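Local coordinates for protein cyanuric acid amidohydrolase (Azorhizobium caulinodans, PDB 4NQ3) that catalyses the hydrolytic opening of the s-triazine ring of cyanuric acid, giving carboxybiuret, which loses carbon dioxide spontaneously to become biuret, at residues A[5-9]-A[278-282]; A[37-43]-A[76-82]; A[85-89]-A[328-332]; A[108-114]-A[234-240]. Residue numbers count along the deposited sequence, not the author numbering.

Contact 1. Residues A[5-9]-A[278-282]; sequences KVHRI and EATIV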
# COMPACT_ATOMS: atom_id res chain seq x y z
N LYS A 5 -21.91 -10.86 -30.60
CA LYS A 5 -20.64 -10.32 -31.06
C LYS A 5 -19.92 -9.81 -29.81
O LYS A 5 -20.46 -9.00 -29.06
CB LYS A 5 -20.89 -9.21 -32.10
CG LYS A 5 -20.91 -9.70 -33.55
CD LYS A 5 -21.63 -8.75 -34.51
CE LYS A 5 -20.86 -7.43 -34.76
NZ LYS A 5 -21.67 -6.34 -35.44
N VAL A 6 -18.73 -10.34 -29.55
CA VAL A 6 -17.95 -9.91 -28.39
C VAL A 6 -16.67 -9.20 -28.81
O VAL A 6 -15.86 -9.76 -29.55
CB VAL A 6 -17.60 -11.09 -27.50
CG1 VAL A 6 -16.73 -10.65 -26.34
CG2 VAL A 6 -18.86 -11.74 -27.02
N HIS A 7 -16.48 -7.97 -28.33
CA HIS A 7 -15.35 -7.13 -28.76
C HIS A 7 -14.39 -6.81 -27.62
O HIS A 7 -14.80 -6.19 -26.65
CB HIS A 7 -15.86 -5.81 -29.34
CG HIS A 7 -16.82 -5.97 -30.48
ND1 HIS A 7 -16.40 -6.20 -31.77
CD2 HIS A 7 -18.17 -5.92 -30.51
CE1 HIS A 7 -17.46 -6.29 -32.56
NE2 HIS A 7 -18.55 -6.13 -31.82
N ARG A 8 -13.13 -7.18 -27.74
CA ARG A 8 -12.16 -6.82 -26.69
C ARG A 8 -11.36 -5.56 -27.09
O ARG A 8 -10.62 -5.56 -28.06
CB ARG A 8 -11.23 -7.98 -26.39
CG ARG A 8 -10.65 -7.94 -25.00
CD ARG A 8 -9.96 -9.28 -24.61
NE ARG A 8 -8.81 -9.51 -25.48
CZ ARG A 8 -8.31 -10.69 -25.82
NH1 ARG A 8 -8.81 -11.84 -25.36
NH2 ARG A 8 -7.26 -10.72 -26.62
N ILE A 9 -11.54 -4.49 -26.34
CA ILE A 9 -10.94 -3.22 -26.69
C ILE A 9 -9.90 -2.75 -25.65
O ILE A 9 -10.20 -2.69 -24.46
CB ILE A 9 -12.04 -2.15 -26.86
CG1 ILE A 9 -13.00 -2.59 -27.97
CG2 ILE A 9 -11.44 -0.77 -27.17
CD1 ILE A 9 -14.15 -1.67 -28.21
N GLU A 278 -4.14 -15.28 -28.70
CA GLU A 278 -4.47 -13.90 -28.37
C GLU A 278 -5.98 -13.72 -28.37
O GLU A 278 -6.52 -13.00 -27.55
CB GLU A 278 -3.79 -12.94 -29.36
CG GLU A 278 -3.69 -11.48 -28.89
CD GLU A 278 -4.85 -10.60 -29.35
OE1 GLU A 278 -5.67 -11.07 -30.17
OE2 GLU A 278 -4.93 -9.44 -28.90
N ALA A 279 -6.66 -14.47 -29.22
CA ALA A 279 -8.10 -14.30 -29.38
C ALA A 279 -8.93 -14.92 -28.26
O ALA A 279 -10.10 -14.58 -28.10
CB ALA A 279 -8.54 -14.86 -30.70
N THR A 280 -8.37 -15.85 -27.49
CA THR A 280 -9.14 -16.47 -26.41
C THR A 280 -9.62 -15.41 -25.40
O THR A 280 -8.86 -14.55 -24.96
CB THR A 280 -8.31 -17.52 -25.65
OG1 THR A 280 -7.64 -18.38 -26.57
CG2 THR A 280 -9.21 -18.34 -24.74
N ILE A 281 -10.90 -15.46 -25.05
CA ILE A 281 -11.44 -14.58 -24.04
C ILE A 281 -11.61 -15.34 -22.73
O ILE A 281 -12.25 -16.40 -22.72
CB ILE A 281 -12.80 -14.04 -24.47
CG1 ILE A 281 -12.65 -13.14 -25.68
CG2 ILE A 281 -13.49 -13.33 -23.30
CD1 ILE A 281 -13.97 -12.69 -26.19
N VAL A 282 -11.06 -14.82 -21.64
CA VAL A 282 -11.12 -15.53 -20.36
C VAL A 282 -11.77 -14.68 -19.27
O VAL A 282 -11.39 -13.53 -19.08
CB VAL A 282 -9.73 -15.96 -19.88
CG1 VAL A 282 -9.85 -16.87 -18.67
CG2 VAL A 282 -8.96 -16.66 -21.00
O HOH W 1 -9.97 -11.79 -22.37

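Contact 2. Residues A[37-43]-A[76-82]; sequences IFGKTEG and LVMSGGT. With BR8 (barbituric acid), chain C.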
# COMPACT_ATOMS: atom_id res chain seq x y z
N ILE A 37 -21.18 -3.89 -21.21
CA ILE A 37 -19.74 -3.74 -21.31
C ILE A 37 -19.04 -4.16 -20.02
O ILE A 37 -19.38 -3.66 -18.95
CB ILE A 37 -19.34 -2.31 -21.62
CG1 ILE A 37 -20.05 -1.80 -22.86
CG2 ILE A 37 -17.87 -2.24 -21.90
CD1 ILE A 37 -19.67 -0.36 -23.17
N PHE A 38 -18.11 -5.11 -20.10
CA PHE A 38 -17.27 -5.45 -18.94
C PHE A 38 -15.99 -4.67 -19.03
O PHE A 38 -15.53 -4.35 -20.12
CB PHE A 38 -16.92 -6.94 -18.89
CG PHE A 38 -18.09 -7.86 -18.67
CD1 PHE A 38 -19.38 -7.38 -18.59
CD2 PHE A 38 -17.88 -9.23 -18.55
CE1 PHE A 38 -20.44 -8.25 -18.40
CE2 PHE A 38 -18.93 -10.09 -18.36
CZ PHE A 38 -20.22 -9.60 -18.29
N GLY A 39 -15.36 -4.40 -17.89
CA GLY A 39 -14.09 -3.72 -17.94
C GLY A 39 -13.18 -4.16 -16.83
O GLY A 39 -13.66 -4.50 -15.76
N LYS A 40 -11.88 -4.16 -17.08
CA LYS A 40 -10.88 -4.21 -16.03
C LYS A 40 -10.26 -2.83 -15.99
O LYS A 40 -9.73 -2.37 -17.00
CB LYS A 40 -9.82 -5.27 -16.30
CG LYS A 40 -10.34 -6.67 -16.18
CD LYS A 40 -10.96 -6.87 -14.81
CE LYS A 40 -9.94 -6.67 -13.69
NZ LYS A 40 -10.61 -6.71 -12.35
N THR A 41 -10.37 -2.13 -14.87
CA THR A 41 -9.81 -0.77 -14.78
C THR A 41 -8.67 -0.72 -13.76
O THR A 41 -8.63 -1.53 -12.84
CB THR A 41 -10.92 0.25 -14.46
OG1 THR A 41 -11.51 -0.07 -13.19
CG2 THR A 41 -12.00 0.17 -15.51
N GLU A 42 -7.76 0.24 -13.91
CA GLU A 42 -6.49 0.30 -13.16
C GLU A 42 -6.56 0.60 -11.67
O GLU A 42 -5.52 0.76 -11.05
CB GLU A 42 -5.58 1.37 -13.76
CG GLU A 42 -5.06 1.06 -15.12
CD GLU A 42 -5.02 2.29 -16.02
OE1 GLU A 42 -3.91 2.87 -16.23
OE2 GLU A 42 -6.12 2.64 -16.54
N GLY A 43 -7.77 0.70 -11.11
CA GLY A 43 -7.95 0.98 -9.69
C GLY A 43 -7.43 -0.14 -8.80
O GLY A 43 -6.79 -1.08 -9.28
N LEU A 76 -23.20 -1.88 -17.37
CA LEU A 76 -21.80 -1.50 -17.24
C LEU A 76 -21.21 -2.17 -15.99
O LEU A 76 -21.51 -1.77 -14.86
CB LEU A 76 -21.68 0.02 -17.17
CG LEU A 76 -22.10 0.80 -18.43
CD1 LEU A 76 -21.87 2.31 -18.29
CD2 LEU A 76 -21.36 0.30 -19.69
N VAL A 77 -20.42 -3.21 -16.21
CA VAL A 77 -19.67 -3.88 -15.15
C VAL A 77 -18.20 -3.49 -15.19
O VAL A 77 -17.43 -4.01 -16.01
CB VAL A 77 -19.76 -5.43 -15.26
CG1 VAL A 77 -19.08 -6.06 -14.08
CG2 VAL A 77 -21.18 -5.89 -15.40
N MSE A 78 -17.79 -2.57 -14.33
CA MSE A 78 -16.38 -2.20 -14.29
C MSE A 78 -15.74 -2.85 -13.09
O MSE A 78 -16.02 -2.47 -11.96
CB MSE A 78 -16.19 -0.69 -14.24
CG MSE A 78 -16.73 0.06 -15.47
SE MSE A 78 -15.75 -0.37 -17.11
CE MSE A 78 -17.19 -1.32 -18.04
N SER A 79 -14.89 -3.84 -13.33
CA SER A 79 -14.17 -4.50 -12.26
C SER A 79 -12.77 -3.97 -12.18
O SER A 79 -12.01 -4.10 -13.14
CB SER A 79 -14.13 -6.01 -12.46
OG SER A 79 -13.52 -6.61 -11.34
N GLY A 80 -12.44 -3.34 -11.05
CA GLY A 80 -11.14 -2.75 -10.83
C GLY A 80 -10.11 -3.79 -10.41
O GLY A 80 -10.45 -4.94 -10.11
N GLY A 81 -8.85 -3.38 -10.40
CA GLY A 81 -7.79 -4.26 -9.95
C GLY A 81 -7.11 -4.99 -11.09
O GLY A 81 -7.59 -6.04 -11.53
N THR A 82 -6.00 -4.43 -11.59
CA THR A 82 -5.25 -5.09 -12.66
C THR A 82 -3.81 -5.28 -12.21
O THR A 82 -2.88 -4.67 -12.74
CB THR A 82 -5.30 -4.28 -13.97
OG1 THR A 82 -4.55 -3.07 -13.82
CG2 THR A 82 -6.74 -3.92 -14.34
N1 BR8 C . -14.61 -5.25 -7.26
C2 BR8 C . -13.66 -4.85 -8.15
O2 BR8 C . -13.64 -3.68 -8.47
N3 BR8 C . -12.76 -5.74 -8.65
C4 BR8 C . -12.77 -7.11 -8.26
O4 BR8 C . -11.93 -7.88 -8.73
C5 BR8 C . -13.80 -7.70 -7.31
C6 BR8 C . -14.72 -6.57 -6.84
O8 BR8 C . -15.59 -6.82 -6.04

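Contact 3. Residues A[85-89]-A[328-332]; sequences GMSPH and TEIYV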
# COMPACT_ATOMS: atom_id res chain seq x y z
N GLY A 85 0.68 -8.54 -14.35
CA GLY A 85 0.80 -8.06 -15.71
C GLY A 85 -0.55 -7.88 -16.36
O GLY A 85 -0.62 -7.54 -17.54
N MSE A 86 -1.62 -8.11 -15.61
CA MSE A 86 -2.97 -8.08 -16.17
C MSE A 86 -3.22 -6.76 -16.88
O MSE A 86 -2.90 -5.71 -16.34
CB MSE A 86 -4.01 -8.31 -15.08
CG MSE A 86 -5.39 -8.54 -15.63
SE MSE A 86 -6.58 -9.02 -14.20
CE MSE A 86 -5.25 -9.09 -12.75
N SER A 87 -3.79 -6.83 -18.08
CA SER A 87 -3.89 -5.68 -18.98
C SER A 87 -5.29 -5.04 -19.04
O SER A 87 -6.27 -5.68 -19.43
CB SER A 87 -3.45 -6.13 -20.38
OG SER A 87 -3.60 -5.10 -21.33
N PRO A 88 -5.38 -3.76 -18.68
CA PRO A 88 -6.67 -3.05 -18.68
C PRO A 88 -7.37 -3.04 -20.04
O PRO A 88 -6.76 -2.67 -21.05
CB PRO A 88 -6.29 -1.63 -18.26
CG PRO A 88 -5.03 -1.81 -17.50
CD PRO A 88 -4.30 -2.91 -18.17
N HIS A 89 -8.65 -3.41 -20.03
CA HIS A 89 -9.45 -3.48 -21.26
C HIS A 89 -10.96 -3.45 -21.04
O HIS A 89 -11.43 -3.62 -19.91
CB HIS A 89 -9.10 -4.74 -22.02
CG HIS A 89 -9.45 -5.98 -21.28
ND1 HIS A 89 -8.68 -6.45 -20.23
CD2 HIS A 89 -10.48 -6.84 -21.40
CE1 HIS A 89 -9.22 -7.56 -19.75
NE2 HIS A 89 -10.32 -7.82 -20.44
N THR A 328 -2.17 -11.37 -21.73
CA THR A 328 -2.51 -10.78 -20.44
C THR A 328 -3.79 -9.97 -20.47
O THR A 328 -4.15 -9.35 -19.48
CB THR A 328 -1.40 -9.90 -19.94
OG1 THR A 328 -1.17 -8.88 -20.92
CG2 THR A 328 -0.14 -10.73 -19.73
N GLU A 329 -4.48 -9.97 -21.60
CA GLU A 329 -5.73 -9.22 -21.70
C GLU A 329 -6.88 -10.12 -21.23
O GLU A 329 -7.75 -10.48 -22.01
CB GLU A 329 -5.98 -8.71 -23.12
CG GLU A 329 -6.47 -7.27 -23.26
CD GLU A 329 -6.38 -6.77 -24.70
OE1 GLU A 329 -6.95 -7.44 -25.59
OE2 GLU A 329 -5.71 -5.73 -24.96
N ILE A 330 -6.84 -10.53 -19.97
CA ILE A 330 -7.88 -11.40 -19.40
C ILE A 330 -8.65 -10.74 -18.25
O ILE A 330 -8.11 -9.91 -17.52
CB ILE A 330 -7.26 -12.73 -18.91
CG1 ILE A 330 -6.21 -12.47 -17.87
CG2 ILE A 330 -6.52 -13.43 -20.03
CD1 ILE A 330 -5.32 -13.66 -17.71
N TYR A 331 -9.90 -11.15 -18.07
CA TYR A 331 -10.76 -10.57 -17.04
C TYR A 331 -10.70 -11.45 -15.79
O TYR A 331 -11.26 -12.53 -15.76
CB TYR A 331 -12.21 -10.42 -17.57
CG TYR A 331 -13.21 -9.92 -16.54
CD1 TYR A 331 -13.71 -10.78 -15.56
CD2 TYR A 331 -13.68 -8.61 -16.53
CE1 TYR A 331 -14.61 -10.36 -14.62
CE2 TYR A 331 -14.60 -8.18 -15.58
CZ TYR A 331 -15.06 -9.07 -14.62
OH TYR A 331 -15.97 -8.70 -13.64
N VAL A 332 -9.97 -11.00 -14.79
CA VAL A 332 -9.86 -11.70 -13.51
C VAL A 332 -10.36 -10.84 -12.38
O VAL A 332 -9.93 -9.71 -12.21
CB VAL A 332 -8.43 -12.10 -13.20
CG1 VAL A 332 -8.36 -12.83 -11.87
CG2 VAL A 332 -7.87 -12.94 -14.32
O HOH W 2 0.48 -7.03 -19.97
O HOH W 3 -4.37 -3.50 -23.13

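Contact 4. Residues A[108-114]-A[234-240]; sequences AIGRAHT and HEIVVLG. With SO4 (sulfate ion), chain F; SO4 (sulfate ion), chain D.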
# COMPACT_ATOMS: atom_id res chain seq x y z
N ALA A 108 -25.23 -16.95 -26.30
CA ALA A 108 -26.40 -16.10 -26.05
C ALA A 108 -26.09 -15.18 -24.88
O ALA A 108 -25.36 -15.55 -23.97
CB ALA A 108 -27.62 -16.94 -25.76
N ILE A 109 -26.69 -13.99 -24.91
CA ILE A 109 -26.46 -12.93 -23.94
C ILE A 109 -27.76 -12.34 -23.44
O ILE A 109 -28.63 -11.99 -24.23
CB ILE A 109 -25.67 -11.79 -24.55
CG1 ILE A 109 -24.39 -12.31 -25.19
CG2 ILE A 109 -25.38 -10.72 -23.51
CD1 ILE A 109 -23.88 -11.36 -26.20
N GLY A 110 -27.89 -12.21 -22.13
CA GLY A 110 -29.07 -11.56 -21.57
C GLY A 110 -28.66 -10.58 -20.49
O GLY A 110 -27.66 -10.79 -19.79
N ARG A 111 -29.40 -9.49 -20.35
CA ARG A 111 -29.05 -8.52 -19.33
C ARG A 111 -30.27 -8.23 -18.50
O ARG A 111 -31.38 -8.51 -18.94
CB ARG A 111 -28.52 -7.22 -19.94
CG ARG A 111 -29.42 -6.74 -20.99
CD ARG A 111 -29.29 -5.30 -21.29
NE ARG A 111 -30.18 -5.00 -22.40
CZ ARG A 111 -30.10 -3.91 -23.16
NH1 ARG A 111 -29.15 -3.02 -22.92
NH2 ARG A 111 -30.96 -3.73 -24.17
N ALA A 112 -30.06 -7.62 -17.33
CA ALA A 112 -31.14 -7.18 -16.45
C ALA A 112 -30.56 -6.23 -15.41
O ALA A 112 -29.36 -6.27 -15.14
CB ALA A 112 -31.81 -8.36 -15.78
N HIS A 113 -31.42 -5.39 -14.83
CA HIS A 113 -31.04 -4.36 -13.85
C HIS A 113 -31.86 -4.59 -12.61
O HIS A 113 -32.79 -5.41 -12.61
CB HIS A 113 -31.30 -2.96 -14.40
CG HIS A 113 -30.63 -2.73 -15.71
ND1 HIS A 113 -29.52 -1.91 -15.86
CD2 HIS A 113 -30.87 -3.26 -16.93
CE1 HIS A 113 -29.13 -1.94 -17.13
NE2 HIS A 113 -29.93 -2.75 -17.80
N THR A 114 -31.57 -3.85 -11.55
CA THR A 114 -32.43 -3.93 -10.39
C THR A 114 -32.62 -2.56 -9.78
O THR A 114 -31.88 -1.61 -10.08
CB THR A 114 -31.87 -4.87 -9.30
OG1 THR A 114 -30.85 -4.20 -8.56
CG2 THR A 114 -31.37 -6.16 -9.90
N HIS A 234 -27.91 -3.29 -8.89
CA HIS A 234 -27.15 -4.37 -9.52
C HIS A 234 -27.22 -4.33 -11.05
O HIS A 234 -28.23 -3.89 -11.62
CB HIS A 234 -27.65 -5.75 -9.06
CG HIS A 234 -27.71 -5.93 -7.58
ND1 HIS A 234 -28.75 -5.46 -6.81
CD2 HIS A 234 -26.85 -6.52 -6.72
CE1 HIS A 234 -28.53 -5.76 -5.54
NE2 HIS A 234 -27.38 -6.40 -5.45
N GLU A 235 -26.16 -4.79 -11.71
CA GLU A 235 -26.21 -5.09 -13.15
C GLU A 235 -26.03 -6.58 -13.32
O GLU A 235 -25.12 -7.16 -12.74
CB GLU A 235 -25.15 -4.35 -13.93
CG GLU A 235 -25.06 -2.89 -13.53
CD GLU A 235 -25.82 -1.97 -14.48
OE1 GLU A 235 -25.15 -1.21 -15.22
OE2 GLU A 235 -27.08 -2.00 -14.46
N ILE A 236 -26.91 -7.21 -14.09
CA ILE A 236 -26.81 -8.64 -14.32
C ILE A 236 -26.59 -8.94 -15.81
O ILE A 236 -27.29 -8.40 -16.69
CB ILE A 236 -28.06 -9.36 -13.84
CG1 ILE A 236 -28.10 -9.40 -12.32
CG2 ILE A 236 -28.10 -10.78 -14.37
CD1 ILE A 236 -28.55 -8.12 -11.70
N VAL A 237 -25.62 -9.80 -16.10
CA VAL A 237 -25.41 -10.25 -17.47
C VAL A 237 -25.27 -11.76 -17.47
O VAL A 237 -24.36 -12.28 -16.84
CB VAL A 237 -24.14 -9.63 -18.07
CG1 VAL A 237 -23.95 -10.12 -19.47
CG2 VAL A 237 -24.27 -8.13 -18.06
N VAL A 238 -26.18 -12.44 -18.17
CA VAL A 238 -26.16 -13.90 -18.28
C VAL A 238 -25.57 -14.34 -19.62
O VAL A 238 -26.04 -13.92 -20.67
CB VAL A 238 -27.58 -14.49 -18.15
CG1 VAL A 238 -27.60 -15.95 -18.51
CG2 VAL A 238 -28.13 -14.28 -16.77
N LEU A 239 -24.56 -15.20 -19.59
CA LEU A 239 -23.97 -15.76 -20.80
C LEU A 239 -24.22 -17.26 -20.88
O LEU A 239 -24.01 -17.99 -19.91
CB LEU A 239 -22.46 -15.50 -20.84
CG LEU A 239 -22.03 -14.06 -20.64
CD1 LEU A 239 -20.53 -14.00 -20.52
CD2 LEU A 239 -22.51 -13.24 -21.81
N GLY A 240 -24.65 -17.73 -22.04
CA GLY A 240 -24.96 -19.14 -22.16
C GLY A 240 -24.98 -19.58 -23.60
O GLY A 240 -24.64 -18.80 -24.49
S SO4 F . -34.80 -5.39 -16.33
O1 SO4 F . -35.69 -6.55 -16.20
O2 SO4 F . -35.55 -4.14 -16.24
O3 SO4 F . -33.84 -5.41 -15.24
O4 SO4 F . -34.13 -5.46 -17.63
S SO4 D . -33.37 -6.52 -24.27
O1 SO4 D . -34.63 -5.84 -23.93
O2 SO4 D . -33.58 -7.93 -24.61
O3 SO4 D . -32.76 -5.82 -25.41
O4 SO4 D . -32.50 -6.46 -23.09

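Contact 1. Residues A[5-9]-A[278-282]
Most of this contact is one arginine reaching across a gap between two sheets. The backbones stay well apart, with Arg8 CA and Ile281 CA 8.2 Å from each other, and it is the long side chain of Arg8 that closes the distance. Its guanidinium meets the turn 278-280 edge-on: NH2 gives a short, straight hydrogen bond to Glu278 O (2.6 Å), and NH1 a bent, weak one to Thr280 O (2.7 Å). Two carbonyls are thus gathered by one planar group. NH1 also donates to a water, 3.2 Å away, that lies 3.3 Å from Val282 N.

The ionic part is looser. Arg8 NH2 and Glu278 OE2 form a salt bridge at 3.5 Å, but Glu278 is poorly ordered, and its carboxylate also pairs with Lys297 of the second subunit, while Arg8 NE is held by Glu329.

Apolar contact comes down to Val6 CG1 against Ile281 CD1 at 3.4 Å. Strand 2-10 is an outer strand of the repeating unit A sheet and pairs with strand 89-97; strand 281-286 belongs to the unit C sheet, between 345-352 and 331-334, with helix 309-325 packed against Thr280 and Val282. The contact therefore bridges two repeats.

Contact 2. Residues A[37-43]-A[76-82]
Strands 34-41 and 75-80 lie side by side and parallel, the two strands of a beta-alpha-beta unit whose crossover is helix 51-67. The backbone ladder is well satisfied: Val77 N donates to Ile37 O (3.0 Å), Gly39 N to Val77 O (2.8 Å), Ser79 N to Gly39 O (2.8 Å) and Thr41 N to Ser79 O (3.1 Å). Past the strand ends Gly81 N makes a weak bond to Thr41 O at 3.1 Å. Gly39 leaves a hollow that the selenium of selenomethionine Met78 occupies; a CB there would clash with it.

Five acceptors crowd round Lys40 NZ and must share its protons: Gly80 O (2.9 Å), Ser79 OG (3.1 Å), Val332 O of repeat C and, weakly, Ser79 O (3.1 Å) and Gly81 O (3.2 Å). Thr41 OG1 turns instead to Ser51, and Glu42 to Arg298 of the second subunit.

Barbituric acid binds at the strand end: Gly80 N donates to its O2 (2.9 Å), and its N3 donates to Gly80 O (2.8 Å), which Lys40 also uses. Ser79 OG lies 2.9 Å from that N3. Arg52, Arg188, Arg314, Ser227 and Gly334 also bond the ligand. A lysine NZ hydrogen-bonded to a substrate-binding serine is the pairing expected of a Ser-Lys dyad, consistent with Lys40 and Ser79 being one of three potential dyads, although the identified nucleophile is Ser226, with Lys156 in the active site.

Contact 3. Residues A[85-89]-A[328-332]
An inverse gamma turn centred on Glu329 leads into strand 331-334 of repeat C, and the loop 85-89 of repeat A lies along it. Selenomethionine Met86 is the residue most deeply covered. Its side chain, extended as far as SE, runs past the turn, with CG 3.6 Å from Ile330 O and SE 3.7 Å from Val332 CB, and it also touches Ala318 on helix 309-325.

His89 comes next. Its ring sits on Glu329, whose CG makes an off-centre CH-pi contact 4.1 Å from the ring centroid; CE1 comes within 3.4 Å of Ile330 O at the ring edge. The ring is held by its own loop, since His89 ND1 donates to Ser87 O at 2.7 Å.

Thr328 supplies the direct polar link: its O accepts from Ser87 N at 2.9 Å. Glu329 turns its carboxylate to Arg8, so the same turn also meets strand 2-10 of repeat A. Ser87 OG is hydrogen-bonded to Arg298 O of the second subunit, placing this join between repeats next to a subunit interface. Water completes the seam: one molecule lies 2.5 Å from Ser87 OG and donates to Glu329 OE2 at 3.2 Å, and another sits 2.7 Å from both Gly85 O and Thr328 OG1.

Contact 4. Residues A[108-114]-A[234-240]
Two antiparallel strands lie close together here, and small residues on 108-114 make room for the larger ones on 234-240. Gly110 faces Val238 and Ala112 faces Ile236, with Ala112 CB 4.3 Å from Ile236 CB; Ile236 CD1 extends to Thr114 CG2 at 3.9 Å. Helix 125-141 closes this face, setting Ala134 on Ile236 and Ala138 on Ala112. On the other face the bumps are Ile109, Leu239 and Val237: Ile109 CG1 meets Leu239 CD2 at 4.0 Å, and Val237 packs on Phe38 of repeat A.

Paired hydrogen bonds at Ala108-Gly240, Gly110-Val238 and Ala112-Ile236 hold the backbones in regular register. Beyond the last bridge, His234 ND1 donates to Thr114 OG1 at 3.0 Å. Arg111 swings outward, its NE 2.8 Å from O4 of the chain D sulfate, probably from the crystallisation liquor. Glu235 OE1 accepts from Leu76 N in repeat A.

This is the pairing of the first and last strands in the four-stranded 1-4-2-3 sheet of repeat B, the order found in all three repeats of this cyclic amide hydrolase.

In the fold
Contacts 2 and 4 lie within single repeats, A and B, and are buried strand pairs run by regular backbone hydrogen bonds, parallel in one and antiparallel in the other. Contacts 1 and 3 join repeat A to repeat C: contact 1, partly exposed, relies on an arginine reaching carbonyls, whereas the buried contact 3 combines one backbone bond with side-chain packing and water. These two share a seam through a salt bridge. Contact 2 touches contacts 3 and 4; Lys40 N lies 2.9 Å from His89 O of contact 3. Contacts 1, 2 and 3 all touch the second subunit, contact 4 no other chain. Contacts 3 and 4 lie on opposite sides of the chain's centre, their own centres about 22 Å apart.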